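Local coordinates for protein salicylate 5-hydroxylase, large oxygenase component (Ralstonia sp., PDB 7C8Z) that forms the oxygenase component of a multicomponent system that hydroxylates salicylate at position 5 to give gentisate, using a [2Fe-2S] cluster and a separate iron ion, at residues Pro80-Arg85 / Cys118-Asn124; Tyr137-Leu143 / His171-Lys175; Pro28-Gln32 / Gln402-His406. All blocks are in the same frame, centred on the assembly; numbering follows the deposited sequence.

Contact 1. Residues Pro80-Arg85 / Cys118-Asn124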
loop_
_atom_site.group_PDB
_atom_site.type_symbol
_atom_site.label_atom_id
_atom_site.label_comp_id
_atom_site.label_asym_id
_atom_site.label_seq_id
_atom_site.Cartn_x
_atom_site.Cartn_y
_atom_site.Cartn_z
ATOM N N PRO A 80 12.123 31.023 -22.192
ATOM C CA PRO A 80 12.357 31.532 -20.835
ATOM C C PRO A 80 11.140 31.318 -19.945
ATOM O O PRO A 80 9.994 31.494 -20.368
ATOM C CB PRO A 80 12.641 33.021 -21.055
ATOM C CG PRO A 80 13.074 33.123 -22.471
ATOM C CD PRO A 80 12.317 32.067 -23.212
ATOM N N GLY A 81 11.403 30.944 -18.695
ATOM C CA GLY A 81 10.368 30.572 -17.766
ATOM C C GLY A 81 9.995 29.106 -17.797
ATOM O O GLY A 81 9.413 28.609 -16.829
ATOM N N ASP A 82 10.319 28.398 -18.874
ATOM C CA ASP A 82 10.028 26.974 -18.949
ATOM C C ASP A 82 10.840 26.221 -17.903
ATOM O O ASP A 82 12.065 26.361 -17.829
ATOM C CB ASP A 82 10.331 26.439 -20.347
ATOM C CG ASP A 82 9.348 26.938 -21.388
ATOM O OD1 ASP A 82 8.428 27.700 -21.024
ATOM O OD2 ASP A 82 9.496 26.568 -22.572
ATOM N N PHE A 83 10.151 25.436 -17.084
ATOM C CA PHE A 83 10.775 24.659 -16.027
ATOM C C PHE A 83 10.330 23.203 -16.093
ATOM O O PHE A 83 9.216 22.889 -16.536
ATOM C CB PHE A 83 10.454 25.243 -14.636
ATOM C CG PHE A 83 9.048 24.965 -14.159
ATOM C CD1 PHE A 83 8.738 23.780 -13.501
ATOM C CD2 PHE A 83 8.045 25.901 -14.343
ATOM C CE1 PHE A 83 7.458 23.527 -13.062
ATOM C CE2 PHE A 83 6.764 25.658 -13.896
ATOM C CZ PHE A 83 6.468 24.466 -13.260
ATOM N N LYS A 84 11.226 22.327 -15.638
ATOM C CA LYS A 84 10.955 20.910 -15.440
ATOM C C LYS A 84 11.447 20.529 -14.050
ATOM O O LYS A 84 12.606 20.791 -13.708
ATOM C CB LYS A 84 11.641 20.057 -16.512
ATOM C CG LYS A 84 11.352 18.572 -16.395
ATOM C CD LYS A 84 12.432 17.735 -17.074
ATOM C CE LYS A 84 12.486 16.329 -16.490
ATOM N NZ LYS A 84 13.170 15.356 -17.383
ATOM N N ARG A 85 10.561 19.960 -13.234
ATOM C CA ARG A 85 10.966 19.445 -11.935
ATOM C C ARG A 85 11.536 18.040 -12.096
ATOM O O ARG A 85 10.977 17.208 -12.818
ATOM C CB ARG A 85 9.783 19.442 -10.962
ATOM C CG ARG A 85 10.078 18.789 -9.606
ATOM C CD ARG A 85 8.949 18.985 -8.599
ATOM N NE ARG A 85 7.691 18.383 -9.044
ATOM C CZ ARG A 85 7.331 17.116 -8.832
ATOM N NH1 ARG A 85 8.127 16.282 -8.175
ATOM N NH2 ARG A 85 6.163 16.680 -9.286
ATOM N N CYS A 118 7.502 23.455 -5.293
ATOM C CA CYS A 118 7.146 23.233 -6.689
ATOM C C CYS A 118 6.470 21.872 -6.819
ATOM O O CYS A 118 7.073 20.836 -6.521
ATOM C CB CYS A 118 8.378 23.312 -7.586
ATOM S SG CYS A 118 8.063 23.030 -9.344
ATOM N N ARG A 119 5.219 21.879 -7.261
ATOM C CA ARG A 119 4.399 20.678 -7.270
ATOM C C ARG A 119 4.144 20.131 -8.659
ATOM O O ARG A 119 3.947 18.922 -8.804
ATOM C CB ARG A 119 3.057 20.951 -6.590
ATOM C CG ARG A 119 3.195 21.199 -5.114
ATOM C CD ARG A 119 3.276 19.880 -4.400
ATOM N NE ARG A 119 4.450 19.764 -3.552
ATOM C CZ ARG A 119 4.858 18.616 -3.028
ATOM N NH1 ARG A 119 4.183 17.502 -3.273
ATOM N NH2 ARG A 119 5.932 18.582 -2.256
ATOM N N GLU A 120 4.117 20.988 -9.675
ATOM C CA GLU A 120 3.957 20.520 -11.039
ATOM C C GLU A 120 5.256 19.888 -11.523
ATOM O O GLU A 120 6.337 20.142 -10.987
ATOM C CB GLU A 120 3.544 21.674 -11.960
ATOM C CG GLU A 120 2.188 22.282 -11.629
ATOM C CD GLU A 120 1.038 21.427 -12.135
ATOM O OE1 GLU A 120 1.298 20.512 -12.949
ATOM O OE2 GLU A 120 -0.121 21.659 -11.721
ATOM N N ARG A 121 5.139 19.030 -12.537
ATOM C CA ARG A 121 6.337 18.480 -13.163
ATOM C C ARG A 121 7.008 19.500 -14.073
ATOM O O ARG A 121 8.241 19.569 -14.135
ATOM C CB ARG A 121 5.999 17.233 -13.971
ATOM C CG ARG A 121 5.651 16.002 -13.172
ATOM C CD ARG A 121 4.981 15.004 -14.097
ATOM N NE ARG A 121 5.239 13.621 -13.720
ATOM C CZ ARG A 121 4.453 12.608 -14.066
ATOM N NH1 ARG A 121 3.364 12.830 -14.796
ATOM N NH2 ARG A 121 4.750 11.376 -13.680
ATOM N N HIS A 122 6.212 20.290 -14.790
ATOM C CA HIS A 122 6.737 21.216 -15.778
ATOM C C HIS A 122 5.788 22.395 -15.902
ATOM O O HIS A 122 4.647 22.352 -15.443
ATOM C CB HIS A 122 6.913 20.535 -17.133
ATOM C CG HIS A 122 5.620 20.259 -17.830
ATOM N ND1 HIS A 122 4.856 19.143 -17.562
ATOM C CD2 HIS A 122 4.950 20.954 -18.779
ATOM C CE1 HIS A 122 3.772 19.162 -18.317
ATOM N NE2 HIS A 122 3.807 20.249 -19.066
ATOM N N GLY A 123 6.271 23.454 -16.537
ATOM C CA GLY A 123 5.410 24.601 -16.777
ATOM C C GLY A 123 6.229 25.827 -17.140
ATOM O O GLY A 123 7.362 25.717 -17.593
ATOM N N ASN A 124 5.628 26.994 -16.915
ATOM C CA ASN A 124 6.284 28.259 -17.231
ATOM C C ASN A 124 6.052 29.239 -16.092
ATOM O O ASN A 124 4.904 29.550 -15.770
ATOM C CB ASN A 124 5.764 28.839 -18.544
ATOM C CG ASN A 124 6.445 30.138 -18.898
ATOM O OD1 ASN A 124 6.095 31.196 -18.376
ATOM N ND2 ASN A 124 7.436 30.067 -19.777
#

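Contact 2. Residues Tyr137-Leu143 / His171-Lys175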
loop_
_atom_site.group_PDB
_atom_site.type_symbol
_atom_site.label_atom_id
_atom_site.label_comp_id
_atom_site.label_asym_id
_atom_site.label_seq_id
_atom_site.Cartn_x
_atom_site.Cartn_y
_atom_site.Cartn_z
ATOM N N TYR A 137 11.117 34.049 -5.131
ATOM C CA TYR A 137 12.493 33.851 -5.562
ATOM C C TYR A 137 12.612 34.077 -7.063
ATOM O O TYR A 137 11.713 33.717 -7.831
ATOM C CB TYR A 137 12.988 32.427 -5.261
ATOM C CG TYR A 137 12.813 31.957 -3.838
ATOM C CD1 TYR A 137 11.598 31.455 -3.392
ATOM C CD2 TYR A 137 13.875 31.994 -2.945
ATOM C CE1 TYR A 137 11.447 31.014 -2.090
ATOM C CE2 TYR A 137 13.734 31.558 -1.648
ATOM C CZ TYR A 137 12.523 31.070 -1.221
ATOM O OH TYR A 137 12.399 30.636 0.080
ATOM N N SER A 138 13.748 34.638 -7.481
ATOM C CA SER A 138 14.086 34.708 -8.895
ATOM C C SER A 138 14.188 33.302 -9.496
ATOM O O SER A 138 14.336 32.297 -8.794
ATOM C CB SER A 138 15.400 35.462 -9.101
ATOM O OG SER A 138 16.505 34.728 -8.602
ATOM N N LEU A 139 14.166 33.244 -10.829
ATOM C CA LEU A 139 14.409 31.981 -11.516
ATOM C C LEU A 139 15.833 31.473 -11.333
ATOM O O LEU A 139 16.145 30.370 -11.803
ATOM C CB LEU A 139 14.089 32.121 -13.007
ATOM C CG LEU A 139 12.613 32.308 -13.368
ATOM C CD1 LEU A 139 12.446 32.501 -14.866
ATOM C CD2 LEU A 139 11.770 31.130 -12.875
ATOM N N LYS A 140 16.698 32.242 -10.671
ATOM C CA LYS A 140 18.031 31.788 -10.306
ATOM C C LYS A 140 18.113 31.321 -8.861
ATOM O O LYS A 140 19.169 30.829 -8.444
ATOM C CB LYS A 140 19.057 32.904 -10.536
ATOM C CG LYS A 140 19.142 33.387 -11.976
ATOM C CD LYS A 140 20.272 34.389 -12.156
ATOM C CE LYS A 140 21.286 33.889 -13.166
ATOM N NZ LYS A 140 20.751 33.920 -14.557
ATOM N N GLY A 141 17.033 31.469 -8.090
ATOM C CA GLY A 141 16.997 31.039 -6.709
ATOM C C GLY A 141 17.184 32.136 -5.684
ATOM O O GLY A 141 17.194 31.838 -4.483
ATOM N N ASP A 142 17.326 33.388 -6.113
ATOM C CA ASP A 142 17.566 34.486 -5.186
ATOM C C ASP A 142 16.253 34.954 -4.568
ATOM O O ASP A 142 15.289 35.238 -5.282
ATOM C CB ASP A 142 18.250 35.645 -5.909
ATOM C CG ASP A 142 19.579 35.252 -6.511
ATOM O OD1 ASP A 142 20.399 34.648 -5.788
ATOM O OD2 ASP A 142 19.806 35.549 -7.704
ATOM N N LEU A 143 16.228 35.048 -3.241
ATOM C CA LEU A 143 15.044 35.496 -2.509
ATOM C C LEU A 143 14.755 36.958 -2.832
ATOM O O LEU A 143 15.481 37.853 -2.388
ATOM C CB LEU A 143 15.257 35.299 -1.012
ATOM C CG LEU A 143 14.136 35.784 -0.098
ATOM C CD1 LEU A 143 12.808 35.173 -0.517
ATOM C CD2 LEU A 143 14.459 35.461 1.353
ATOM N N HIS A 171 19.307 33.710 2.330
ATOM C CA HIS A 171 18.181 32.792 2.448
ATOM C C HIS A 171 17.487 32.617 1.106
ATOM O O HIS A 171 16.264 32.707 0.988
ATOM C CB HIS A 171 17.226 33.265 3.537
ATOM C CG HIS A 171 17.830 33.231 4.904
ATOM N ND1 HIS A 171 18.545 34.285 5.429
ATOM C CD2 HIS A 171 17.858 32.253 5.840
ATOM C CE1 HIS A 171 18.968 33.968 6.639
ATOM N NE2 HIS A 171 18.565 32.742 6.913
ATOM N N GLY A 172 18.278 32.378 0.064
ATOM C CA GLY A 172 17.744 31.981 -1.219
ATOM C C GLY A 172 17.718 30.472 -1.354
ATOM O O GLY A 172 18.129 29.730 -0.465
ATOM N N LEU A 173 17.197 30.018 -2.488
ATOM C CA LEU A 173 17.176 28.588 -2.765
ATOM C C LEU A 173 18.596 28.083 -2.991
ATOM O O LEU A 173 19.428 28.773 -3.583
ATOM C CB LEU A 173 16.307 28.295 -3.990
ATOM C CG LEU A 173 14.882 28.849 -3.943
ATOM C CD1 LEU A 173 14.165 28.673 -5.276
ATOM C CD2 LEU A 173 14.098 28.192 -2.820
ATOM N N THR A 174 18.877 26.885 -2.485
ATOM C CA THR A 174 20.168 26.253 -2.727
ATOM C C THR A 174 20.406 26.105 -4.225
ATOM O O THR A 174 19.658 25.406 -4.917
ATOM C CB THR A 174 20.230 24.891 -2.030
ATOM O OG1 THR A 174 20.248 25.085 -0.612
ATOM C CG2 THR A 174 21.484 24.132 -2.435
ATOM N N LYS A 175 21.428 26.792 -4.731
ATOM C CA LYS A 175 21.735 26.765 -6.152
ATOM C C LYS A 175 22.731 25.656 -6.457
ATOM O O LYS A 175 23.656 25.404 -5.680
ATOM C CB LYS A 175 22.318 28.100 -6.615
ATOM C CG LYS A 175 21.538 29.324 -6.196
ATOM C CD LYS A 175 22.304 30.571 -6.574
ATOM C CE LYS A 175 21.686 31.813 -5.980
ATOM N NZ LYS A 175 22.342 33.038 -6.521
#

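Contact 3. Residues Pro28-Gln32 / Gln402-His406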
loop_
_atom_site.group_PDB
_atom_site.type_symbol
_atom_site.label_atom_id
_atom_site.label_comp_id
_atom_site.label_asym_id
_atom_site.label_seq_id
_atom_site.Cartn_x
_atom_site.Cartn_y
_atom_site.Cartn_z
ATOM N N PRO A 28 25.783 -17.771 9.577
ATOM C CA PRO A 28 25.573 -16.333 9.778
ATOM C C PRO A 28 24.929 -15.675 8.561
ATOM O O PRO A 28 25.641 -15.242 7.654
ATOM C CB PRO A 28 26.990 -15.803 10.014
ATOM C CG PRO A 28 27.878 -16.754 9.269
ATOM C CD PRO A 28 27.183 -18.095 9.241
ATOM N N VAL A 29 23.596 -15.583 8.553
ATOM C CA VAL A 29 22.894 -15.132 7.352
ATOM C C VAL A 29 22.838 -13.601 7.277
ATOM O O VAL A 29 22.869 -13.028 6.179
ATOM C CB VAL A 29 21.487 -15.765 7.312
ATOM C CG1 VAL A 29 20.518 -14.922 6.499
ATOM C CG2 VAL A 29 21.558 -17.175 6.753
ATOM N N PHE A 30 22.794 -12.910 8.431
ATOM C CA PHE A 30 22.741 -11.455 8.440
ATOM C C PHE A 30 24.075 -10.871 8.893
ATOM O O PHE A 30 24.674 -11.367 9.856
ATOM C CB PHE A 30 21.624 -10.944 9.360
ATOM C CG PHE A 30 20.260 -11.460 8.996
ATOM C CD1 PHE A 30 19.711 -11.197 7.750
ATOM C CD2 PHE A 30 19.531 -12.215 9.898
ATOM C CE1 PHE A 30 18.458 -11.676 7.413
ATOM C CE2 PHE A 30 18.277 -12.694 9.567
ATOM C CZ PHE A 30 17.741 -12.425 8.324
ATOM N N PRO A 31 24.570 -9.832 8.224
ATOM C CA PRO A 31 25.916 -9.351 8.533
ATOM C C PRO A 31 25.973 -8.666 9.886
ATOM O O PRO A 31 25.006 -8.067 10.357
ATOM C CB PRO A 31 26.210 -8.362 7.401
ATOM C CG PRO A 31 24.872 -7.888 6.959
ATOM C CD PRO A 31 23.932 -9.050 7.152
ATOM N N GLN A 32 27.144 -8.767 10.503
ATOM C CA GLN A 32 27.467 -8.143 11.786
ATOM C C GLN A 32 28.902 -7.639 11.672
ATOM O O GLN A 32 29.826 -8.452 11.579
ATOM C CB GLN A 32 27.312 -9.134 12.947
ATOM C CG GLN A 32 27.369 -8.496 14.319
ATOM C CD GLN A 32 28.300 -9.237 15.260
ATOM O OE1 GLN A 32 28.936 -10.225 14.884
ATOM N NE2 GLN A 32 28.387 -8.759 16.495
ATOM N N GLN A 402 17.626 -12.054 0.687
ATOM C CA GLN A 402 17.399 -13.370 1.272
ATOM C C GLN A 402 18.566 -13.807 2.161
ATOM O O GLN A 402 18.350 -14.413 3.217
ATOM C CB GLN A 402 17.153 -14.374 0.149
ATOM C CG GLN A 402 17.059 -15.809 0.581
ATOM C CD GLN A 402 16.172 -16.615 -0.337
ATOM O OE1 GLN A 402 15.230 -16.086 -0.930
ATOM N NE2 GLN A 402 16.467 -17.900 -0.463
ATOM N N LYS A 403 19.802 -13.493 1.765
ATOM C CA LYS A 403 20.997 -13.923 2.503
ATOM C C LYS A 403 22.085 -12.865 2.365
ATOM O O LYS A 403 23.076 -13.051 1.648
ATOM C CB LYS A 403 21.495 -15.282 2.005
ATOM C CG LYS A 403 21.457 -15.427 0.489
ATOM C CD LYS A 403 21.463 -16.876 0.044
ATOM C CE LYS A 403 22.788 -17.548 0.357
ATOM N NZ LYS A 403 22.930 -18.867 -0.330
ATOM N N PRO A 404 21.949 -11.742 3.076
ATOM C CA PRO A 404 22.826 -10.587 2.810
ATOM C C PRO A 404 24.299 -10.810 3.127
ATOM O O PRO A 404 25.105 -9.924 2.817
ATOM C CB PRO A 404 22.236 -9.481 3.697
ATOM C CG PRO A 404 21.466 -10.203 4.752
ATOM C CD PRO A 404 20.957 -11.466 4.128
ATOM N N THR A 405 24.689 -11.945 3.713
ATOM C CA THR A 405 26.102 -12.208 3.968
ATOM C C THR A 405 26.812 -12.843 2.782
ATOM O O THR A 405 28.046 -12.880 2.767
ATOM C CB THR A 405 26.289 -13.123 5.189
ATOM O OG1 THR A 405 25.348 -14.204 5.146
ATOM C CG2 THR A 405 26.116 -12.343 6.484
ATOM N N HIS A 406 26.074 -13.343 1.798
ATOM C CA HIS A 406 26.677 -14.011 0.656
ATOM C C HIS A 406 27.282 -12.960 -0.272
ATOM O O HIS A 406 27.312 -11.764 0.031
ATOM C CB HIS A 406 25.643 -14.883 -0.050
ATOM C CG HIS A 406 26.221 -16.084 -0.728
ATOM N ND1 HIS A 406 27.297 -16.781 -0.221
ATOM C CD2 HIS A 406 25.872 -16.715 -1.874
ATOM C CE1 HIS A 406 27.584 -17.790 -1.024
ATOM N NE2 HIS A 406 26.733 -17.774 -2.035
#

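Contact 1. Residues Pro80-Arg85 / Cys118-Asn124
The amide nitrogen ND2 of Asn124 serves two acceptors across the contact, Asp82 in the strand and Pro80 in the loop before it. The nearly straight bond from Asn124 ND2 to Asp82 OD1 (2.9 Å) lies in the amide plane and meets the carboxylate oxygen close to its C-O axis, while that to Pro80 O (3.0 Å) is more bent. The carboxylate and amide planes stand 82° apart. Asn124 CG is anti to the backbone N (chi1 -179°), which carries the amide across to its partners. Phe83 and Gly123 form an antiparallel hydrogen-bonded pair. Phe83 CG sits between its backbone N and carbonyl carbon (chi1 75°), folding the ring over the facing strand until Gly123 N lies 3.4 Å above its centre. Glycine suits this place twice over: a CB would clash with Phe83 CE2, and the backbone angles themselves call for it. Cys118 SG lies oblique to the ring, 3.8 Å from Phe83 CE1. Arg85 bends at chi3 and gives its NE to Glu120 O (3.0 Å), with a weak bond from Arg85 NH2 to Arg119 O. Arg121 salt-bridges acidic side chains on two chains of another protein. This is antiparallel edge-strand pairing in the Rieske domain's beta-sheet.

Contact 2. Residues Tyr137-Leu143 / His171-Lys175
Leu173 sets its CD2 methyl squarely over one face of the Tyr137 ring, a CH-pi contact 3.6 Å from Leu173 CD2 to the ring centroid and 13° off the normal. With CG anti to the carbonyl carbon (chi1 -54°), the branched leucine also brings Leu173 CG over the same face, above Tyr137 CD2. Leu143 CD1 covers the opposite face, toward the ring's margin, so the ring is held between two leucines. The phenol OH bonds to Ala111 N, which fixes the ring's far end. Leu143 CD2 also rests on His171 O (3.3 Å). The backbones join where Leu173 N donates to Gly141 O (2.7 Å), in the carbonyl plane. Toward the exposed side, Lys175 reaches past Lys140 O with its chain extended beyond CG, and Lys175 NZ meets Asp142 OD1 on the syn side in a 2.6 Å salt bridge; the two side chains cross at about a right angle. Ser138 OG accepts from Lys140 N, an ST turn, and also from Asp142 N. Gly141 supplies the positive phi needed there. A type I turn with a G1 bulge thus joins strands 135-137 and 143-145 in the Rieske domain, the side chain of Tyr137 about 5 Å from the [2Fe-2S] cluster.

Contact 3. Residues Pro28-Gln32 / Gln402-His406
The type I turn Lys403-His406, which follows helix 387-402 of the catalytic domain, receives the first modelled residues of the chain, 28-32. Thr405 carries the polar half of the contact. Thr405 OG1 lies 2.7 Å from Pro28 O and 2.9 Å from Val29 O, two acceptors within reach of a single hydroxyl proton. Chi1 of 44° sets OG1 between the backbone N and carbonyl carbon, close to both oxygens, and brings Thr405 CG2 to 3.4 Å from Pro31 N. Thr405 N adds a weak bond to Val29 O (3.3 Å). Pro404, which has no N-H to offer, supplies apolar surface instead. Pro404 CG touches the Phe30 ring edge-on at Phe30 CD1 (3.6 Å) and meets Pro31 CD, the two proline rings crossing at about a right angle. Val29 CG1 lies over the centre of the Phe30 ring, covering a face that Pro404 does not touch. The third subunit adds to the join: its Glu60 accepts from Val29 N and Phe30 N, and its Glu107 pairs with Lys403. Within the chain, then, the N-terminal segment offers carbonyl acceptors to a single donor residue, Thr405, and packs beside it on the stiff apolar surface of a proline.

In the fold
Contacts 1 and 2 belong to one Rieske domain and meet where Gly81 CA packs on Leu139 CD1 (4.1 Å); contact 3 joins the N-terminal segment to the catalytic domain, about 30 Å from contact 1 between nearest atoms. All three are partly buried, contact 2 the most core-like. Contact 1, at a sheet edge, uses backbone pairing and reaches another protein with its arginines. Contact 2 joins two loops near the cluster by buried aromatic packing, its salt bridge lying toward the exposed side. Contact 3, closing a loop that encloses the other two, relies on prolines and one threonine. Across a subunit boundary, Thr174 of contact 2 packs on Lys403 of a neighbouring subunit, bringing loops of contacts 2 and 3 together.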